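Local structure of motility protein B (Helicobacter pylori, 3CYP) at residues Phe113-Asp116 with Lys122-Ser125; Arg25-Ile30 with Tyr76-Asn81; Asn64-Val69 with Leu83-Tyr88; Asp18-Ile23 with Met70-Gln75. The protein forms, with MotA, the stator of the flagellar motor and, through this C-terminal periplasmic OmpA-like domain, probably fastens it to the peptidoglycan of the cell wall. All blocks are in the same frame, centred on the assembly; numbering follows the deposited sequence. Where two conformers were deposited one is given.

Overall arrangement
Contacts 2, 3 and 4 form one continuous stretch of the OmpA-like core, where helices 17-30 and 58-75 pack on each other and on the sheet. Contacts 2 and 4 share helix 17-30, and their centres lie 9 Å apart; Leu73 of contact 4 touches Ala27 and Ile26 of contact 2. Contacts 3 and 4, centres 12 Å apart, share helix 58-75, and Leu83 of contact 3 packs on Ile74 as well as on Val78 of contact 2. All three border the second subunit. Contact 1 stands apart, its nearest atoms about 5 Å from contact 2, where the C-terminal helix folds back on the end of strand 108-114.

Contact 1 of 4, residues Phe113-Asp116 with Lys122-Ser125; sequences FSTD and KIHS
The end of strand 108-114 runs out through Thr115 and Asp116 into helix 117-131, which turns back so that Ile123 faces the chain just left behind. The backbones stay well separated: the nearest CA atoms, those of Thr115 and Ile123, are 8.7 Å apart, and no hydrogen bond crosses. The gap is bridged by Ile123, whose two branches divide the work. CG2 stands over one face of the Phe113 ring, displaced toward its rim, in a CH-pi contact 4.2 Å from the ring centroid and 22° off the normal; CD1 and CE1 are the ring atoms nearest to it. The other branch, CG1, lies beside the backbone N (chi1 -56°) and extends to carry CD1 out to Thr115, the two side chains meeting tip to tip, with CD1 3.5 Å from Thr115 CB and equally near OG1. This is the connection from strand 108-114 of the OmpA-like fold into the C-terminal helix 117-131, and Asp116 is the N-cap of the helix: its OD1 accepts from the backbone N of Asp119, while OD2 forms a salt bridge with Arg36. Thr115 bonds within the same turn. With OG1 anti to the backbone N, its hydroxyl donates to Asp116 O over 2.9 Å, in the carbonyl plane and on a lone pair, at a C=O...donor angle of 131°. The hydroxyl is therefore satisfied locally although it also lies against the Ile123 methyl. Val37, in the loop before strand 38-44, touches both Thr115 and Ile123, while Leu33 packs on Phe113.

Contact 2 of 4, residues Arg25-Ile30 with Tyr76-Asn81; sequences RIAKII and YGVNPN
Val78 packs against one side of helix 17-30, its CA 6.0 Å from that of Ala27. From CB the side chain forks into two methyls with separate partners. CG1, set anti to the backbone N (chi1 177°), meets Ile30 CG2 at 3.5 Å, the two side chains crossing at about a right angle. CG2 leans over the helix backbone instead: it is 3.8 Å from Ala27 CA, nearly as close to Ala27 CB, and also touches Ile30. A little earlier in the chain, Tyr76 CB rests on Ala27 CB at 3.4 Å, so the alanine methyl touches both Tyr76 and Val78. Beyond that point the phenol runs along the helix toward Glu24. Leu73 adds to the apolar cluster by touching Ala27, Ile30 and Val78. No hydrogen bond joins the two segments directly, but the side-chain amide of Gln31 links them, its NE2 donating to both Ala27 O and Tyr76 O. Gly77, at a positive phi of 105°, provides the turn that brings Val78 back against the helix; with Gly77 N paired to Ile74 O and Val78 N probably hydrogen-bonded to Leu73 O, it is the C-prime residue of a Schellman motif ending helix 58-75.

Contact 3 of 4, residues Asn64-Val69 with Leu83-Tyr88; sequences NRAYRV and LSFSSY
Within the beta-alpha-beta unit made by strand 38-44, helix 58-75 and strand 83-87, this contact seats the helix on the returning strand. The short segments 64-69 and 83-87 run nearly antiparallel, at 164°, with their axes 7.3 Å apart. Phe85 reaches from the strand toward the helix. Its CG sits between backbone N and carbonyl carbon (chi1 77°), which lays the ring along the helix surface beside Tyr67. Tyr67 CB stands over the centre of one ring face, a CH-pi contact 4.1 Å from the centroid and nearly along the normal. The phenol then continues past at a slant, the two aromatic planes inclined at 53° with centroids 5.7 Å apart. Ala66 meets the strand backbone: its methyl lies 4.0 Å from Phe85 CB and 3.8 Å from Ser86 O. Ser86 itself turns away from the helix, its OG hydrogen-bonded to Asn40 ND2 on the neighbouring strand. In the second subunit, Ile74 packs on Tyr67 and Leu83 on Phe85, carrying the apolar surface across the dimer interface. The arrangement is that of a right-handed beta-alpha-beta crossover between parallel strands, as in other OmpA-like domains.

Contact 4 of 4, residues Asp18-Ile23 with Met70-Gln75; sequences DMMLYI and MKVLIQ
Ile23 and Val72 form the tight part of this helix pair, Ile23 CG2 pressing on Val72 CG1 at 3.5 Å, closer than usual for two carbons. The same Ile23 methyl also touches Leu73 CD2 at 3.6 Å, and thus sits against two successive side chains of helix 58-75. It gets there because CG2 is the branch anti to the backbone N, while CG1 lies beside that N (chi1 -65°). Ile23 crosses Val72 and Leu73 at about a right angle, and Leu73 CD2 also rests 3.7 Å from Ile23 O. Around this buried point Ile15 and Phe5 touch Ile23, and Leu73 reaches on to Ile26 farther along helix 17-30. The two helices belong to the alpha/beta sandwich of the OmpA-like domain. Their short segments cross at -58° with axes 10.3 Å apart; side chains bridge that spacing, with no hydrogen bond between the segments. Toward the more exposed side the packing is thinner. There Met20, bent at both chi2 and chi3, folds its thioether over Val72, bringing SD to 3.8 Å from CG1 and 4.0 Å from CG2, with the CE methyl 3.9 Å from CG1. Met20 is only partly buried, yet it is flanked by Ile15 and by Tyr76, the residue that follows helix 58-75. On another face of that helix, turned from helix 17-30, Met70 packs on Leu83 and Phe85 of the sheet, and Tyr67 of the second subunit lies against Met70 and Lys71.

Contact 1 of 4, residues Phe113-Asp116 with Lys122-Ser125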
loop_
_atom_site.group_PDB
_atom_site.type_symbol
_atom_site.label_atom_id
_atom_site.label_comp_id
_atom_site.label_asym_id
_atom_site.label_seq_id
_atom_site.Cartn_x
_atom_site.Cartn_y
_atom_site.Cartn_z
ATOM N N PHE B 113 -13.747 5.940 -0.015
ATOM C CA PHE B 113 -14.468 4.668 -0.001
ATOM C C PHE B 113 -14.774 4.266 -1.450
ATOM O O PHE B 113 -15.190 5.104 -2.259
ATOM C CB PHE B 113 -15.798 4.848 0.711
ATOM C CG PHE B 113 -15.648 5.297 2.138
ATOM C CD1 PHE B 113 -15.584 4.389 3.140
ATOM C CD2 PHE B 113 -15.508 6.651 2.424
ATOM C CE1 PHE B 113 -15.404 4.814 4.472
ATOM C CE2 PHE B 113 -15.304 7.101 3.743
ATOM C CZ PHE B 113 -15.271 6.191 4.750
ATOM N N SER B 114 -14.584 2.989 -1.735
ATOM C CA SER B 114 -14.978 2.411 -3.018
ATOM C C SER B 114 -16.178 1.491 -2.721
ATOM O O SER B 114 -16.034 0.470 -2.055
ATOM C CB SER B 114 -13.824 1.619 -3.625
ATOM O OG SER B 114 -14.255 0.848 -4.728
ATOM N N THR B 115 -17.327 1.867 -3.254
ATOM C CA THR B 115 -18.557 1.219 -2.881
ATOM C C THR B 115 -19.570 1.165 -4.034
ATOM O O THR B 115 -19.616 2.072 -4.861
ATOM C CB THR B 115 -19.222 1.974 -1.703
ATOM O OG1 THR B 115 -20.414 1.289 -1.319
ATOM C CG2 THR B 115 -19.522 3.439 -2.072
ATOM N N ASP B 116 -20.370 0.124 -4.040
ATOM C CA ASP B 116 -21.516 0.117 -4.980
ATOM C C ASP B 116 -22.644 0.953 -4.393
ATOM O O ASP B 116 -22.552 1.427 -3.253
ATOM C CB ASP B 116 -21.898 -1.303 -5.407
ATOM C CG ASP B 116 -22.712 -2.079 -4.374
ATOM O OD1 ASP B 116 -23.255 -1.502 -3.434
ATOM O OD2 ASP B 116 -22.840 -3.315 -4.541
ATOM N N LYS B 122 -25.304 1.917 3.737
ATOM C CA LYS B 122 -24.765 1.279 4.936
ATOM C C LYS B 122 -23.564 2.052 5.462
ATOM O O LYS B 122 -23.417 2.238 6.683
ATOM C CB LYS B 122 -24.404 -0.165 4.672
ATOM C CG LYS B 122 -25.593 -1.086 4.308
ATOM C CD LYS B 122 -25.145 -2.502 4.065
ATOM C CE LYS B 122 -26.313 -3.456 3.944
ATOM N NZ LYS B 122 -25.853 -4.882 3.865
ATOM N N ILE B 123 -22.719 2.522 4.555
ATOM C CA ILE B 123 -21.557 3.307 4.965
ATOM C C ILE B 123 -22.030 4.590 5.642
ATOM O O ILE B 123 -21.539 4.962 6.698
ATOM C CB ILE B 123 -20.617 3.669 3.779
ATOM C CG1 ILE B 123 -20.159 2.392 3.027
ATOM C CG2 ILE B 123 -19.418 4.497 4.316
ATOM C CD1 ILE B 123 -19.351 2.720 1.738
ATOM N N HIS B 124 -22.968 5.283 5.001
ATOM C CA HIS B 124 -23.456 6.566 5.513
ATOM C C HIS B 124 -23.984 6.386 6.949
ATOM O O HIS B 124 -23.681 7.213 7.846
ATOM C CB HIS B 124 -24.574 7.100 4.598
ATOM C CG HIS B 124 -25.016 8.479 4.958
ATOM N ND1 HIS B 124 -26.226 8.994 4.556
ATOM C CD2 HIS B 124 -24.419 9.448 5.692
ATOM C CE1 HIS B 124 -26.360 10.221 5.031
ATOM N NE2 HIS B 124 -25.268 10.531 5.703
ATOM N N SER B 125 -24.706 5.294 7.173
ATOM C CA SER B 125 -25.335 5.030 8.482
ATOM C C SER B 125 -24.260 4.822 9.508
ATOM O O SER B 125 -24.345 5.345 10.616
ATOM C CB SER B 125 -26.261 3.823 8.486
ATOM O OG SER B 125 -27.426 4.105 7.750
#

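Contact 2 of 4, residues Arg25-Ile30 with Tyr76-Asn81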
loop_
_atom_site.group_PDB
_atom_site.type_symbol
_atom_site.label_atom_id
_atom_site.label_comp_id
_atom_site.label_asym_id
_atom_site.label_seq_id
_atom_site.Cartn_x
_atom_site.Cartn_y
_atom_site.Cartn_z
ATOM N N ARG B 25 -10.536 5.715 15.197
ATOM C CA ARG B 25 -12.001 5.814 14.981
ATOM C C ARG B 25 -12.370 5.350 13.578
ATOM O O ARG B 25 -13.397 4.682 13.345
ATOM C CB ARG B 25 -12.529 7.222 15.152
ATOM C CG ARG B 25 -12.456 7.775 16.528
ATOM C CD ARG B 25 -13.177 9.144 16.605
ATOM N NE ARG B 25 -14.636 9.065 16.691
ATOM C CZ ARG B 25 -15.436 10.128 16.938
ATOM N NH1 ARG B 25 -14.924 11.339 17.075
ATOM N NH2 ARG B 25 -16.740 10.001 17.036
ATOM N N ILE B 26 -11.540 5.765 12.630
ATOM C CA ILE B 26 -11.781 5.385 11.218
ATOM C C ILE B 26 -11.571 3.864 11.017
ATOM O O ILE B 26 -12.316 3.199 10.296
ATOM C CB ILE B 26 -10.887 6.232 10.263
ATOM C CG1 ILE B 26 -11.317 7.718 10.318
ATOM C CG2 ILE B 26 -10.891 5.668 8.838
ATOM C CD1 ILE B 26 -12.724 7.962 9.694
ATOM N N ALA B 27 -10.571 3.269 11.670
ATOM C CA ALA B 27 -10.373 1.802 11.633
ATOM C C ALA B 27 -11.591 1.108 12.174
ATOM O O ALA B 27 -12.053 0.122 11.607
ATOM C CB ALA B 27 -9.090 1.396 12.432
ATOM N N LYS B 28 -12.137 1.639 13.271
ATOM C CA LYS B 28 -13.319 1.079 13.868
ATOM C C LYS B 28 -14.445 0.997 12.862
ATOM O O LYS B 28 -15.095 -0.050 12.739
ATOM C CB LYS B 28 -13.748 1.927 15.066
ATOM C CG LYS B 28 -15.011 1.441 15.769
ATOM C CD LYS B 28 -15.343 2.437 16.890
ATOM C CE LYS B 28 -16.667 2.115 17.581
ATOM N NZ LYS B 28 -17.092 3.262 18.467
ATOM N N ILE B 29 -14.716 2.107 12.190
ATOM C CA ILE B 29 -15.817 2.186 11.223
ATOM C C ILE B 29 -15.543 1.268 10.040
ATOM O O ILE B 29 -16.452 0.635 9.511
ATOM C CB ILE B 29 -16.024 3.639 10.699
ATOM C CG1 ILE B 29 -16.712 4.529 11.755
ATOM C CG2 ILE B 29 -16.821 3.678 9.416
ATOM C CD1 ILE B 29 -17.456 3.772 12.820
ATOM N N ILE B 30 -14.281 1.249 9.584
ATOM C CA ILE B 30 -13.957 0.418 8.422
ATOM C C ILE B 30 -14.317 -1.033 8.671
ATOM O O ILE B 30 -14.865 -1.698 7.797
ATOM C CB ILE B 30 -12.515 0.583 7.972
ATOM C CG1 ILE B 30 -12.303 1.978 7.425
ATOM C CG2 ILE B 30 -12.142 -0.493 6.942
ATOM C CD1 ILE B 30 -10.847 2.387 7.189
ATOM N N TYR B 76 -4.665 -1.356 13.672
ATOM C CA TYR B 76 -5.941 -1.332 14.373
ATOM C C TYR B 76 -6.951 -2.383 13.854
ATOM O O TYR B 76 -8.122 -2.399 14.293
ATOM C CB TYR B 76 -6.514 0.061 14.297
ATOM C CG TYR B 76 -5.882 1.118 15.221
ATOM C CD1 TYR B 76 -5.404 2.326 14.725
ATOM C CD2 TYR B 76 -5.831 0.907 16.587
ATOM C CE1 TYR B 76 -4.876 3.330 15.598
ATOM C CE2 TYR B 76 -5.336 1.874 17.442
ATOM C CZ TYR B 76 -4.869 3.077 16.953
ATOM O OH TYR B 76 -4.383 4.018 17.857
ATOM N N GLY B 77 -6.508 -3.248 12.936
ATOM C CA GLY B 77 -7.267 -4.399 12.566
ATOM C C GLY B 77 -7.967 -4.344 11.226
ATOM O O GLY B 77 -8.691 -5.270 10.897
ATOM N N VAL B 78 -7.729 -3.305 10.440
ATOM C CA VAL B 78 -8.338 -3.266 9.100
ATOM C C VAL B 78 -7.648 -4.311 8.245
ATOM O O VAL B 78 -6.427 -4.433 8.240
ATOM C CB VAL B 78 -8.301 -1.881 8.466
ATOM C CG1 VAL B 78 -8.909 -1.949 6.990
ATOM C CG2 VAL B 78 -9.053 -0.906 9.312
ATOM N N ASN B 79 -8.466 -5.046 7.496
ATOM C CA ASN B 79 -7.950 -6.088 6.619
ATOM C C ASN B 79 -7.148 -5.425 5.455
ATOM O O ASN B 79 -7.684 -4.571 4.773
ATOM C CB ASN B 79 -9.141 -6.862 6.070
ATOM C CG ASN B 79 -9.759 -7.837 7.089
ATOM O OD1 ASN B 79 -9.109 -8.278 8.046
ATOM N ND2 ASN B 79 -11.047 -8.146 6.895
ATOM N N PRO B 80 -5.855 -5.796 5.271
ATOM C CA PRO B 80 -5.089 -5.306 4.123
ATOM C C PRO B 80 -5.788 -5.505 2.777
ATOM O O PRO B 80 -5.649 -4.674 1.879
ATOM C CB PRO B 80 -3.831 -6.151 4.182
ATOM C CG PRO B 80 -3.624 -6.386 5.617
ATOM C CD PRO B 80 -4.994 -6.609 6.156
ATOM N N ASN B 81 -6.553 -6.587 2.641
ATOM C CA ASN B 81 -7.323 -6.766 1.404
ATOM C C ASN B 81 -8.261 -5.601 1.065
ATOM O O ASN B 81 -8.546 -5.388 -0.134
ATOM C CB ASN B 81 -8.114 -8.075 1.419
ATOM C CG ASN B 81 -8.683 -8.415 0.060
ATOM O OD1 ASN B 81 -7.929 -8.527 -0.895
ATOM N ND2 ASN B 81 -10.003 -8.555 -0.031
#

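Contact 3 of 4, residues Asn64-Val69 with Leu83-Tyr88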
loop_
_atom_site.group_PDB
_atom_site.type_symbol
_atom_site.label_atom_id
_atom_site.label_comp_id
_atom_site.label_asym_id
_atom_site.label_seq_id
_atom_site.Cartn_x
_atom_site.Cartn_y
_atom_site.Cartn_z
ATOM N N ASN B 64 4.554 8.737 1.718
ATOM C CA ASN B 64 4.886 8.269 3.066
ATOM C C ASN B 64 3.770 8.634 4.031
ATOM O O ASN B 64 3.429 7.853 4.910
ATOM C CB ASN B 64 6.254 8.767 3.579
ATOM C CG ASN B 64 6.915 7.772 4.515
ATOM O OD1 ASN B 64 7.576 8.150 5.486
ATOM N ND2 ASN B 64 6.739 6.495 4.239
ATOM N N ARG B 65 3.168 9.810 3.861
ATOM C CA ARG B 65 1.977 10.161 4.676
ATOM C C ARG B 65 0.861 9.124 4.554
ATOM O O ARG B 65 0.351 8.615 5.548
ATOM C CB ARG B 65 1.447 11.519 4.335
ATOM C CG ARG B 65 2.362 12.645 4.834
ATOM C CD ARG B 65 1.911 13.980 4.331
ATOM N NE ARG B 65 2.648 15.084 4.969
ATOM C CZ ARG B 65 2.686 16.335 4.514
ATOM N NH1 ARG B 65 2.034 16.680 3.421
ATOM N NH2 ARG B 65 3.380 17.275 5.191
ATOM N N ALA B 66 0.503 8.819 3.311
ATOM C CA ALA B 66 -0.594 7.883 3.046
ATOM C C ALA B 66 -0.223 6.494 3.515
ATOM O O ALA B 66 -1.024 5.808 4.163
ATOM C CB ALA B 66 -0.942 7.895 1.591
ATOM N N TYR B 67 0.988 6.043 3.177
ATOM C CA TYR B 67 1.456 4.721 3.591
ATOM C C TYR B 67 1.423 4.561 5.125
ATOM O O TYR B 67 0.941 3.576 5.663
ATOM C CB TYR B 67 2.860 4.492 3.024
ATOM C CG TYR B 67 3.549 3.267 3.586
ATOM C CD1 TYR B 67 3.018 1.999 3.381
ATOM C CD2 TYR B 67 4.689 3.375 4.374
ATOM C CE1 TYR B 67 3.618 0.853 3.930
ATOM C CE2 TYR B 67 5.314 2.228 4.908
ATOM C CZ TYR B 67 4.773 0.975 4.658
ATOM O OH TYR B 67 5.356 -0.193 5.149
ATOM N N ARG B 68 1.933 5.568 5.834
ATOM C CA ARG B 68 1.996 5.522 7.281
ATOM C C ARG B 68 0.609 5.463 7.898
ATOM O O ARG B 68 0.387 4.704 8.818
ATOM C CB ARG B 68 2.783 6.722 7.832
ATOM C CG ARG B 68 4.290 6.515 7.594
ATOM C CD ARG B 68 5.155 7.666 7.998
ATOM N NE ARG B 68 4.745 8.336 9.229
ATOM C CZ ARG B 68 5.087 7.980 10.468
ATOM N NH1 ARG B 68 5.828 6.905 10.713
ATOM N NH2 ARG B 68 4.662 8.698 11.485
ATOM N N VAL B 69 -0.320 6.243 7.366
ATOM C CA VAL B 69 -1.697 6.194 7.843
ATOM C C VAL B 69 -2.240 4.794 7.589
ATOM O O VAL B 69 -2.913 4.182 8.434
ATOM C CB VAL B 69 -2.569 7.282 7.237
ATOM C CG1 VAL B 69 -4.063 6.987 7.492
ATOM C CG2 VAL B 69 -2.158 8.636 7.870
ATOM N N LEU B 83 -7.574 -2.431 1.708
ATOM C CA LEU B 83 -6.795 -1.196 1.711
ATOM C C LEU B 83 -5.854 -1.015 0.531
ATOM O O LEU B 83 -5.321 -1.991 -0.032
ATOM C CB LEU B 83 -5.963 -1.107 2.995
ATOM C CG LEU B 83 -6.728 -0.696 4.229
ATOM C CD1 LEU B 83 -5.863 -1.032 5.457
ATOM C CD2 LEU B 83 -7.101 0.800 4.197
ATOM N N SER B 84 -5.637 0.244 0.167
ATOM C CA SER B 84 -4.583 0.669 -0.738
ATOM C C SER B 84 -4.202 2.084 -0.338
ATOM O O SER B 84 -4.930 2.733 0.418
ATOM C CB SER B 84 -5.078 0.633 -2.166
ATOM O OG SER B 84 -6.122 1.528 -2.389
ATOM N N PHE B 85 -3.067 2.549 -0.846
ATOM C CA PHE B 85 -2.657 3.953 -0.665
ATOM C C PHE B 85 -2.227 4.582 -1.970
ATOM O O PHE B 85 -1.753 3.876 -2.899
ATOM C CB PHE B 85 -1.576 4.101 0.400
ATOM C CG PHE B 85 -0.179 3.702 -0.051
ATOM C CD1 PHE B 85 0.211 2.353 -0.053
ATOM C CD2 PHE B 85 0.731 4.666 -0.490
ATOM C CE1 PHE B 85 1.499 1.990 -0.443
ATOM C CE2 PHE B 85 2.019 4.283 -0.896
ATOM C CZ PHE B 85 2.381 2.943 -0.873
ATOM N N SER B 86 -2.404 5.893 -2.054
ATOM C CA SER B 86 -2.115 6.604 -3.273
ATOM C C SER B 86 -1.510 7.928 -2.947
ATOM O O SER B 86 -1.944 8.608 -2.030
ATOM C CB SER B 86 -3.351 6.772 -4.133
ATOM O OG SER B 86 -3.909 5.529 -4.520
ATOM N N SER B 87 -0.488 8.291 -3.698
ATOM C CA SER B 87 0.119 9.613 -3.555
ATOM C C SER B 87 -0.369 10.567 -4.627
ATOM O O SER B 87 -0.257 10.279 -5.811
ATOM C CB SER B 87 1.640 9.517 -3.601
ATOM O OG SER B 87 2.121 10.866 -3.580
ATOM N N TYR B 88 -0.866 11.736 -4.204
ATOM C CA TYR B 88 -1.253 12.804 -5.090
ATOM C C TYR B 88 -0.255 13.996 -5.092
ATOM O O TYR B 88 -0.486 14.952 -5.799
ATOM C CB TYR B 88 -2.688 13.256 -4.758
ATOM C CG TYR B 88 -3.697 12.257 -5.246
ATOM C CD1 TYR B 88 -4.418 12.496 -6.390
ATOM C CD2 TYR B 88 -3.894 11.060 -4.599
ATOM C CE1 TYR B 88 -5.320 11.577 -6.881
ATOM C CE2 TYR B 88 -4.794 10.115 -5.087
ATOM C CZ TYR B 88 -5.500 10.379 -6.232
ATOM O OH TYR B 88 -6.441 9.484 -6.726
#

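Contact 4 of 4, residues Asp18-Ile23 with Met70-Gln75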
loop_
_atom_site.group_PDB
_atom_site.type_symbol
_atom_site.label_atom_id
_atom_site.label_comp_id
_atom_site.label_asym_id
_atom_site.label_seq_id
_atom_site.Cartn_x
_atom_site.Cartn_y
_atom_site.Cartn_z
ATOM N N ASP B 18 -3.133 12.794 18.745
ATOM C CA ASP B 18 -4.468 13.154 18.315
ATOM C C ASP B 18 -4.778 12.435 17.011
ATOM O O ASP B 18 -5.913 11.969 16.809
ATOM C CB ASP B 18 -4.584 14.655 18.110
ATOM C CG ASP B 18 -4.842 15.385 19.411
ATOM O OD1 ASP B 18 -4.741 16.623 19.395
ATOM O OD2 ASP B 18 -5.114 14.707 20.432
ATOM N N MET B 19 -3.782 12.360 16.130
ATOM C CA MET B 19 -4.037 11.698 14.833
ATOM C C MET B 19 -4.190 10.189 15.011
ATOM O O MET B 19 -5.016 9.581 14.315
ATOM C CB MET B 19 -2.957 12.009 13.798
ATOM C CG MET B 19 -3.434 11.668 12.364
ATOM S SD MET B 19 -2.132 11.803 11.112
ATOM C CE MET B 19 -1.944 13.569 11.028
ATOM N N MET B 20 -3.436 9.567 15.909
ATOM C CA MET B 20 -3.596 8.113 16.205
ATOM C C MET B 20 -5.029 7.838 16.662
ATOM O O MET B 20 -5.696 6.902 16.208
ATOM C CB MET B 20 -2.628 7.663 17.290
ATOM C CG MET B 20 -1.211 7.592 16.784
ATOM S SD MET B 20 -0.944 6.280 15.542
ATOM C CE MET B 20 -1.060 4.788 16.571
ATOM N N LEU B 21 -5.529 8.690 17.544
ATOM C CA LEU B 21 -6.876 8.516 18.063
ATOM C C LEU B 21 -7.915 8.636 16.958
ATOM O O LEU B 21 -8.901 7.904 16.959
ATOM C CB LEU B 21 -7.204 9.560 19.113
ATOM C CG LEU B 21 -6.687 9.245 20.494
ATOM C CD1 LEU B 21 -6.742 10.571 21.306
ATOM C CD2 LEU B 21 -7.517 8.137 21.103
ATOM N N TYR B 22 -7.697 9.548 16.035
ATOM C CA TYR B 22 -8.661 9.768 14.936
ATOM C C TYR B 22 -8.553 8.591 13.956
ATOM O O TYR B 22 -9.586 8.010 13.533
ATOM C CB TYR B 22 -8.441 11.115 14.251
ATOM C CG TYR B 22 -9.463 11.509 13.200
ATOM C CD1 TYR B 22 -10.717 10.917 13.135
ATOM C CD2 TYR B 22 -9.179 12.509 12.286
ATOM C CE1 TYR B 22 -11.622 11.282 12.188
ATOM C CE2 TYR B 22 -10.071 12.877 11.306
ATOM C CZ TYR B 22 -11.318 12.276 11.278
ATOM O OH TYR B 22 -12.216 12.638 10.310
ATOM N N ILE B 23 -7.330 8.187 13.639
ATOM C CA ILE B 23 -7.166 6.985 12.769
ATOM C C ILE B 23 -7.851 5.755 13.375
ATOM O O ILE B 23 -8.494 4.976 12.695
ATOM C CB ILE B 23 -5.688 6.698 12.479
ATOM C CG1 ILE B 23 -5.065 7.822 11.673
ATOM C CG2 ILE B 23 -5.519 5.355 11.720
ATOM C CD1 ILE B 23 -3.575 7.780 11.618
ATOM N N MET B 70 -2.010 4.278 6.384
ATOM C CA MET B 70 -2.486 2.913 6.037
ATOM C C MET B 70 -1.952 1.827 7.011
ATOM O O MET B 70 -2.706 0.928 7.447
ATOM C CB MET B 70 -2.148 2.560 4.585
ATOM C CG MET B 70 -2.910 1.360 4.136
ATOM S SD MET B 70 -2.319 0.737 2.523
ATOM C CE MET B 70 -0.689 0.132 2.953
ATOM N N LYS B 71 -0.663 1.916 7.356
ATOM C CA LYS B 71 -0.061 0.970 8.294
ATOM C C LYS B 71 -0.762 1.021 9.626
ATOM O O LYS B 71 -1.047 -0.022 10.227
ATOM C CB LYS B 71 1.414 1.282 8.537
ATOM C CG LYS B 71 2.293 0.962 7.382
ATOM C CD LYS B 71 3.695 0.626 7.871
ATOM C CE LYS B 71 4.424 1.818 8.352
ATOM N NZ LYS B 71 5.807 1.352 8.803
ATOM N N VAL B 72 -1.089 2.245 10.089
ATOM C CA VAL B 72 -1.830 2.389 11.341
ATOM C C VAL B 72 -3.208 1.778 11.295
ATOM O O VAL B 72 -3.613 1.038 12.195
ATOM C CB VAL B 72 -1.883 3.824 11.847
ATOM C CG1 VAL B 72 -2.712 3.878 13.145
ATOM C CG2 VAL B 72 -0.452 4.308 12.112
ATOM N N LEU B 73 -3.926 1.989 10.186
ATOM C CA LEU B 73 -5.216 1.332 10.046
ATOM C C LEU B 73 -5.102 -0.207 10.194
ATOM O O LEU B 73 -5.962 -0.896 10.770
ATOM C CB LEU B 73 -5.897 1.636 8.692
ATOM C CG LEU B 73 -6.359 3.096 8.558
ATOM C CD1 LEU B 73 -6.650 3.483 7.104
ATOM C CD2 LEU B 73 -7.544 3.364 9.484
ATOM N N ILE B 74 -4.076 -0.761 9.581
ATOM C CA ILE B 74 -3.849 -2.198 9.635
ATOM C C ILE B 74 -3.476 -2.651 11.052
ATOM O O ILE B 74 -3.962 -3.662 11.536
ATOM C CB ILE B 74 -2.786 -2.625 8.598
ATOM C CG1 ILE B 74 -3.368 -2.444 7.198
ATOM C CG2 ILE B 74 -2.296 -4.088 8.835
ATOM C CD1 ILE B 74 -2.299 -2.459 6.055
ATOM N N GLN B 75 -2.662 -1.870 11.721
ATOM C CA GLN B 75 -2.418 -2.120 13.152
ATOM C C GLN B 75 -3.688 -2.205 13.991
ATOM O O GLN B 75 -3.756 -2.952 14.951
ATOM C CB GLN B 75 -1.509 -1.039 13.750
ATOM C CG GLN B 75 -0.089 -1.099 13.255
ATOM C CD GLN B 75 0.785 -0.069 13.932
ATOM O OE1 GLN B 75 0.690 1.115 13.646
ATOM N NE2 GLN B 75 1.624 -0.519 14.898
#